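Local coordinates for beta-N-acetylhexosaminidase (Streptomyces plicatus, PDB 1JAK), which removes terminal non-reducing beta-linked N-acetylhexosamine residues as a family 20 glycoside hydrolase, by substrate-assisted catalysis, at residues K177-I180 and D181-R185; V330-M333 and K334-P338; D370-G373 and D374-A378. All coordinates share one frame; numbering follows the deposited sequence.

How the interactions relate
All three interactions are local contacts within the alpha/beta barrel of the family 20 catalytic domain. Interactions 1 and 2 lie inside helices 173-184 and 326-342, each of which links two parallel barrel strands. Interaction 3 is the start of helix 374-385, together with the loop that leads into it. None touches another. The centres of interactions 2 and 3 are about 24 Å apart, and that of interaction 1 is about 33 to 34 Å from both. The isofagomine-type inhibitor is bound about 13 Å from the side chain of Y179, 11 Å from that of M333 and 10 Å from that of E376.

Interaction 1: residues K177-I180 and D181-R185; sequences KRYI and DRVAR
Regular alpha-helical hydrogen bonds join the two halves of this stretch, from D181 N to K177 O, R182 N to R178 O, V183 N to Y179 O and A184 N to I180 O. The shortest is A184 N to I180 O at 2.9 Å. On one flank R178 and R182 lie one turn apart. The R178 chain is extended and its CG is anti to the backbone N (chi1 167°). R182 is bent at chi2 (-65°), which swings its guanidinium across that of R178. R182 NH2 sits over one face of the R178 guanidinium, 3.3 Å from R178 NE. In return, the CD and CG methylenes of R178 lie over one face of the R182 guanidinium. The two planes are 50° apart, so the groups are not stacked flat. R178 NH2 and R182 NH2 both form salt bridges with D459, and R178 NH2 also pairs with D456. The shared carboxylate probably holds the two guanidinium groups together.

Y179 and V183 meet on another side of the helix. Methyl CG1 of V183 comes up to the ring obliquely, 3.8 Å from Y179 CE2. The other methyl, V183 CG2, packs against the backbone and is 3.1 Å from I180 O. D181 turns its carboxylate back along the helix, with D181 OD2 3.3 Å from K177 O. Both are acceptors, and the carboxylate takes its bonds elsewhere, from R243 and Y239.

Helix 173-184 connects barrel strands 159-165 and 190-194 in a beta-alpha-beta unit. Its I180 side packs on helix 230-242, where K177 also forms a salt bridge with E235. The R178 and Y179 side meets helix 455-462.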
loop_
_atom_site.group_PDB
_atom_site.type_symbol
_atom_site.label_atom_id
_atom_site.label_comp_id
_atom_site.label_asym_id
_atom_site.label_seq_id
_atom_site.Cartn_x
_atom_site.Cartn_y
_atom_site.Cartn_z
ATOM N N LYS A 177 4.692 2.282 10.802
ATOM C CA LYS A 177 4.785 3.693 10.427
ATOM C C LYS A 177 5.918 3.853 9.419
ATOM O O LYS A 177 5.816 4.633 8.471
ATOM C CB LYS A 177 5.058 4.568 11.654
ATOM C CG LYS A 177 3.858 4.744 12.557
ATOM C CD LYS A 177 4.179 5.681 13.713
ATOM C CE LYS A 177 2.940 5.940 14.559
ATOM N NZ LYS A 177 3.231 6.839 15.715
ATOM N N ARG A 178 7.001 3.116 9.635
ATOM C CA ARG A 178 8.138 3.160 8.729
ATOM C C ARG A 178 7.717 2.676 7.341
ATOM O O ARG A 178 8.055 3.298 6.334
ATOM C CB ARG A 178 9.283 2.293 9.270
ATOM C CG ARG A 178 10.392 2.014 8.260
ATOM C CD ARG A 178 11.601 1.371 8.927
ATOM N NE ARG A 178 12.447 0.650 7.979
ATOM C CZ ARG A 178 13.682 0.230 8.244
ATOM N NH1 ARG A 178 14.225 0.467 9.435
ATOM N NH2 ARG A 178 14.372 -0.437 7.327
ATOM N N TYR A 179 6.966 1.577 7.282
ATOM C CA TYR A 179 6.533 1.066 5.985
ATOM C C TYR A 179 5.552 2.044 5.337
ATOM O O TYR A 179 5.547 2.220 4.118
ATOM C CB TYR A 179 5.889 -0.316 6.125
ATOM C CG TYR A 179 5.845 -1.061 4.810
ATOM C CD1 TYR A 179 7.023 -1.491 4.197
ATOM C CD2 TYR A 179 4.639 -1.282 4.148
ATOM C CE1 TYR A 179 7.002 -2.119 2.950
ATOM C CE2 TYR A 179 4.607 -1.911 2.898
ATOM C CZ TYR A 179 5.793 -2.322 2.308
ATOM O OH TYR A 179 5.780 -2.926 1.071
ATOM N N ILE A 180 4.720 2.676 6.158
ATOM C CA ILE A 180 3.768 3.661 5.657
ATOM C C ILE A 180 4.547 4.771 4.954
ATOM O O ILE A 180 4.178 5.208 3.863
ATOM C CB ILE A 180 2.926 4.254 6.818
ATOM C CG1 ILE A 180 1.815 3.269 7.189
ATOM C CG2 ILE A 180 2.357 5.623 6.430
ATOM C CD1 ILE A 180 1.081 3.610 8.471
ATOM N N ASP A 181 5.637 5.221 5.568
ATOM C CA ASP A 181 6.423 6.277 4.949
ATOM C C ASP A 181 7.066 5.810 3.647
ATOM O O ASP A 181 7.221 6.598 2.713
ATOM C CB ASP A 181 7.467 6.810 5.933
ATOM C CG ASP A 181 6.826 7.532 7.109
ATOM O OD1 ASP A 181 5.757 8.146 6.909
ATOM O OD2 ASP A 181 7.388 7.499 8.220
ATOM N N ARG A 182 7.425 4.530 3.568
ATOM C CA ARG A 182 8.017 3.998 2.346
ATOM C C ARG A 182 7.012 4.093 1.199
ATOM O O ARG A 182 7.352 4.533 0.099
ATOM C CB ARG A 182 8.405 2.522 2.511
ATOM C CG ARG A 182 9.481 2.231 3.552
ATOM C CD ARG A 182 10.829 2.840 3.176
ATOM N NE ARG A 182 11.918 2.233 3.939
ATOM C CZ ARG A 182 12.735 2.893 4.755
ATOM N NH1 ARG A 182 12.599 4.202 4.931
ATOM N NH2 ARG A 182 13.701 2.242 5.389
ATOM N N VAL A 183 5.772 3.683 1.458
ATOM C CA VAL A 183 4.756 3.690 0.407
ATOM C C VAL A 183 4.220 5.072 0.056
ATOM O O VAL A 183 3.848 5.318 -1.092
ATOM C CB VAL A 183 3.566 2.752 0.754
ATOM C CG1 VAL A 183 4.092 1.374 1.144
ATOM C CG2 VAL A 183 2.720 3.343 1.866
ATOM N N ALA A 184 4.194 5.972 1.034
ATOM C CA ALA A 184 3.700 7.327 0.808
ATOM C C ALA A 184 4.482 8.036 -0.297
ATOM O O ALA A 184 3.953 8.908 -0.984
ATOM C CB ALA A 184 3.779 8.132 2.103
ATOM N N ARG A 185 5.742 7.651 -0.471
ATOM C CA ARG A 185 6.597 8.257 -1.487
ATOM C C ARG A 185 6.046 8.136 -2.897
ATOM O O ARG A 185 6.312 8.985 -3.745
ATOM C CB ARG A 185 7.982 7.599 -1.492
ATOM C CG ARG A 185 8.859 7.899 -0.292
ATOM C CD ARG A 185 10.082 6.983 -0.297
ATOM N NE ARG A 185 10.983 7.275 0.815
ATOM C CZ ARG A 185 11.965 8.171 0.770
ATOM N NH1 ARG A 185 12.189 8.865 -0.341
ATOM N NH2 ARG A 185 12.713 8.390 1.845
#

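Interaction 2: residues V330-M333 and K334-P338; sequences VAFM and KRVQP
The apolar contacts centre on V336, which reaches both F332 and M333. V336 CG1 lies over one face of the F332 ring, displaced toward the rim, in a CH-pi contact 3.8 Å from the centroid. The F332 ring is brought there by a chi1 of 180°, with CG anti to the backbone N. V336 CG2 touches both residues, 3.7 Å from F332 CE2 and 3.8 Å from M333 SD.

Backbone hydrogen bonds run from K334 N to V330 O, R335 N to A331 O, V336 N to F332 O and Q337 N to M333 O. M333 O has a second, weak donor, Q337 NE2 at 3.3 Å. The helix is kinked at P338, whose N has no bond to the turn before.

Among the charged groups, the R335 guanidinium lays one face over A331 CB, with R335 CZ 4.1 Å away, and NH1 bonds to Y295 OH. K334 leads away to a salt bridge with E357.

Helix 326-342 links barrel strands 313-315 and 346-350. The chemistry implies two attachments: F332 and V336 pack on helix 292-307, while the buried Q337 amide, bonded to E357 O and V359 N, ties the helix to the 357-359 region.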
loop_
_atom_site.group_PDB
_atom_site.type_symbol
_atom_site.label_atom_id
_atom_site.label_comp_id
_atom_site.label_asym_id
_atom_site.label_seq_id
_atom_site.Cartn_x
_atom_site.Cartn_y
_atom_site.Cartn_z
ATOM N N VAL A 330 -19.255 -21.416 -0.005
ATOM C CA VAL A 330 -20.304 -20.574 -0.571
ATOM C C VAL A 330 -21.345 -20.223 0.492
ATOM O O VAL A 330 -21.746 -19.066 0.613
ATOM C CB VAL A 330 -21.000 -21.266 -1.770
ATOM C CG1 VAL A 330 -22.135 -20.390 -2.294
ATOM C CG2 VAL A 330 -19.989 -21.525 -2.877
ATOM N N ALA A 331 -21.776 -21.216 1.265
ATOM C CA ALA A 331 -22.760 -20.980 2.317
ATOM C C ALA A 331 -22.213 -19.983 3.336
ATOM O O ALA A 331 -22.917 -19.067 3.763
ATOM C CB ALA A 331 -23.118 -22.295 3.011
ATOM N N PHE A 332 -20.952 -20.168 3.719
ATOM C CA PHE A 332 -20.303 -19.289 4.687
ATOM C C PHE A 332 -20.282 -17.841 4.205
ATOM O O PHE A 332 -20.661 -16.924 4.938
ATOM C CB PHE A 332 -18.863 -19.749 4.937
ATOM C CG PHE A 332 -18.116 -18.899 5.929
ATOM C CD1 PHE A 332 -18.271 -19.100 7.297
ATOM C CD2 PHE A 332 -17.264 -17.889 5.492
ATOM C CE1 PHE A 332 -17.584 -18.305 8.222
ATOM C CE2 PHE A 332 -16.573 -17.090 6.408
ATOM C CZ PHE A 332 -16.734 -17.299 7.773
ATOM N N MET A 333 -19.830 -17.635 2.976
ATOM C CA MET A 333 -19.756 -16.286 2.428
ATOM C C MET A 333 -21.129 -15.647 2.261
ATOM O O MET A 333 -21.271 -14.434 2.398
ATOM C CB MET A 333 -19.000 -16.293 1.100
ATOM C CG MET A 333 -17.510 -16.557 1.277
ATOM S SD MET A 333 -16.767 -15.376 2.436
ATOM C CE MET A 333 -15.016 -15.513 1.986
ATOM N N LYS A 334 -22.141 -16.457 1.970
ATOM C CA LYS A 334 -23.495 -15.933 1.813
ATOM C C LYS A 334 -23.966 -15.378 3.159
ATOM O O LYS A 334 -24.646 -14.351 3.227
ATOM C CB LYS A 334 -24.441 -17.048 1.354
ATOM C CG LYS A 334 -25.902 -16.626 1.225
ATOM C CD LYS A 334 -26.124 -15.718 0.027
ATOM C CE LYS A 334 -27.600 -15.378 -0.142
ATOM N NZ LYS A 334 -27.857 -14.633 -1.408
ATOM N N ARG A 335 -23.578 -16.063 4.229
ATOM C CA ARG A 335 -23.959 -15.680 5.584
ATOM C C ARG A 335 -23.153 -14.528 6.179
ATOM O O ARG A 335 -23.705 -13.683 6.886
ATOM C CB ARG A 335 -23.844 -16.894 6.509
ATOM C CG ARG A 335 -24.751 -18.053 6.123
ATOM C CD ARG A 335 -24.332 -19.341 6.812
ATOM N NE ARG A 335 -25.196 -20.459 6.438
ATOM C CZ ARG A 335 -24.920 -21.734 6.688
ATOM N NH1 ARG A 335 -23.798 -22.063 7.313
ATOM N NH2 ARG A 335 -25.769 -22.685 6.312
ATOM N N VAL A 336 -21.856 -14.481 5.893
ATOM C CA VAL A 336 -21.008 -13.442 6.473
ATOM C C VAL A 336 -20.894 -12.107 5.738
ATOM O O VAL A 336 -20.710 -11.072 6.379
ATOM C CB VAL A 336 -19.578 -13.974 6.727
ATOM C CG1 VAL A 336 -19.627 -15.145 7.695
ATOM C CG2 VAL A 336 -18.936 -14.389 5.417
ATOM N N GLN A 337 -20.995 -12.103 4.413
ATOM C CA GLN A 337 -20.876 -10.837 3.691
ATOM C C GLN A 337 -21.821 -9.760 4.224
ATOM O O GLN A 337 -21.414 -8.613 4.411
ATOM C CB GLN A 337 -21.118 -11.027 2.192
ATOM C CG GLN A 337 -20.023 -11.796 1.472
ATOM C CD GLN A 337 -20.229 -11.820 -0.029
ATOM O OE1 GLN A 337 -19.914 -10.854 -0.726
ATOM N NE2 GLN A 337 -20.776 -12.922 -0.533
ATOM N N PRO A 338 -23.092 -10.114 4.484
ATOM C CA PRO A 338 -24.044 -9.122 4.997
ATOM C C PRO A 338 -23.622 -8.473 6.314
ATOM O O PRO A 338 -24.035 -7.354 6.619
ATOM C CB PRO A 338 -25.334 -9.929 5.145
ATOM C CG PRO A 338 -25.215 -10.945 4.047
ATOM C CD PRO A 338 -23.777 -11.386 4.182
#

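Interaction 3: residues D370-G373 and D374-A378; sequences DRTG and DAEKA
K377 reaches back from the first turn of helix 374-385 along the loop that precedes it. K377 CB is 4.0 Å from G373 O, and K377 CG comes closer to that oxygen, at 3.6 Å. CG also begins to approach T372 O. CD passes the same carbonyl. K377 CE then lies 3.2 Å from T372 O, and T372 CB is near on the same side. At the tip, K377 NZ donates a hydrogen bond of 2.9 Å to D370 O, tilted 33° from the carbonyl plane. Beyond CG the chain is fully extended, and this length lets it span the loop. The acceptor is the D370 backbone. The D370 carboxylate is turned elsewhere, to salt bridges with R422 and R397.

G373 is the N-cap residue of the helix. G373 O accepts K377 N at 3.2 Å, in the carbonyl plane and nearly straight. E376 N makes a second, weak bond to the same oxygen. One water donates to both T372 O and D374 OD1, bridging the loop to the first residue of the helix.

On another side, T372 CG2 packs against E376, 3.6 Å from both E376 CB and CD. The two side chains cross at about a right angle. The methyl is anti to the T372 backbone N, while OG1 bonds L369 N. The E376 carboxylate goes on to H351 and to a glycerol, which probably came from the crystallisation liquor.

The loop follows barrel strand 363-366 and leads into helix 374-385 at the protein surface. T372 and K377 both pack on Y366 of that strand, so the start of the helix rests on the strand that feeds it.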
loop_
_atom_site.group_PDB
_atom_site.type_symbol
_atom_site.label_atom_id
_atom_site.label_comp_id
_atom_site.label_asym_id
_atom_site.label_seq_id
_atom_site.Cartn_x
_atom_site.Cartn_y
_atom_site.Cartn_z
ATOM N N ASP A 370 -0.439 -15.524 -14.814
ATOM C CA ASP A 370 -0.574 -15.703 -16.262
ATOM C C ASP A 370 -1.105 -17.107 -16.545
ATOM O O ASP A 370 -1.974 -17.302 -17.399
ATOM C CB ASP A 370 0.787 -15.580 -16.958
ATOM C CG ASP A 370 1.189 -14.145 -17.250
ATOM O OD1 ASP A 370 0.521 -13.209 -16.766
ATOM O OD2 ASP A 370 2.192 -13.964 -17.973
ATOM N N ARG A 371 -0.564 -18.077 -15.816
ATOM C CA ARG A 371 -0.907 -19.489 -15.987
ATOM C C ARG A 371 -2.237 -19.955 -15.394
ATOM O O ARG A 371 -2.641 -21.099 -15.612
ATOM C CB ARG A 371 0.211 -20.351 -15.401
ATOM C CG ARG A 371 0.203 -20.374 -13.879
ATOM C CD ARG A 371 1.534 -20.828 -13.319
ATOM N NE ARG A 371 1.470 -21.023 -11.874
ATOM C CZ ARG A 371 2.537 -21.106 -11.085
ATOM N NH1 ARG A 371 3.754 -21.001 -11.603
ATOM N NH2 ARG A 371 2.384 -21.309 -9.781
ATOM N N THR A 372 -2.904 -19.094 -14.637
ATOM C CA THR A 372 -4.173 -19.464 -14.023
ATOM C C THR A 372 -5.145 -19.988 -15.082
ATOM O O THR A 372 -5.221 -19.449 -16.186
ATOM C CB THR A 372 -4.780 -18.259 -13.277
ATOM O OG1 THR A 372 -3.931 -17.927 -12.168
ATOM C CG2 THR A 372 -6.182 -18.574 -12.767
ATOM N N GLY A 373 -5.863 -21.057 -14.742
ATOM C CA GLY A 373 -6.807 -21.653 -15.675
ATOM C C GLY A 373 -7.855 -20.668 -16.154
ATOM O O GLY A 373 -8.261 -19.778 -15.410
ATOM N N ASP A 374 -8.295 -20.825 -17.399
ATOM C CA ASP A 374 -9.297 -19.930 -17.965
ATOM C C ASP A 374 -10.614 -19.910 -17.201
ATOM O O ASP A 374 -11.293 -18.883 -17.165
ATOM C CB ASP A 374 -9.566 -20.286 -19.433
ATOM C CG ASP A 374 -8.441 -19.852 -20.360
ATOM O OD1 ASP A 374 -7.518 -19.147 -19.905
ATOM O OD2 ASP A 374 -8.484 -20.208 -21.555
ATOM N N ALA A 375 -10.988 -21.035 -16.596
ATOM C CA ALA A 375 -12.237 -21.097 -15.846
ATOM C C ALA A 375 -12.198 -20.133 -14.666
ATOM O O ALA A 375 -13.193 -19.477 -14.353
ATOM C CB ALA A 375 -12.489 -22.514 -15.351
ATOM N N GLU A 376 -11.043 -20.057 -14.015
ATOM C CA GLU A 376 -10.873 -19.171 -12.868
ATOM C C GLU A 376 -10.868 -17.711 -13.303
ATOM O O GLU A 376 -11.496 -16.867 -12.665
ATOM C CB GLU A 376 -9.570 -19.500 -12.138
ATOM C CG GLU A 376 -9.427 -18.800 -10.796
ATOM C CD GLU A 376 -8.266 -19.336 -9.982
ATOM O OE1 GLU A 376 -7.894 -20.516 -10.178
ATOM O OE2 GLU A 376 -7.735 -18.588 -9.135
ATOM N N LYS A 377 -10.150 -17.409 -14.382
ATOM C CA LYS A 377 -10.099 -16.038 -14.877
ATOM C C LYS A 377 -11.507 -15.609 -15.273
ATOM O O LYS A 377 -11.923 -14.483 -15.009
ATOM C CB LYS A 377 -9.179 -15.930 -16.094
ATOM C CG LYS A 377 -7.724 -16.261 -15.819
ATOM C CD LYS A 377 -6.866 -16.005 -17.049
ATOM C CE LYS A 377 -5.410 -16.355 -16.797
ATOM N NZ LYS A 377 -4.556 -16.094 -17.991
ATOM N N ALA A 378 -12.235 -16.524 -15.904
ATOM C CA ALA A 378 -13.596 -16.252 -16.353
ATOM C C ALA A 378 -14.535 -15.922 -15.201
ATOM O O ALA A 378 -15.363 -15.016 -15.299
ATOM C CB ALA A 378 -14.131 -17.449 -17.131
HETATM O O HOH W 1 -5.302 -19.926 -18.694
#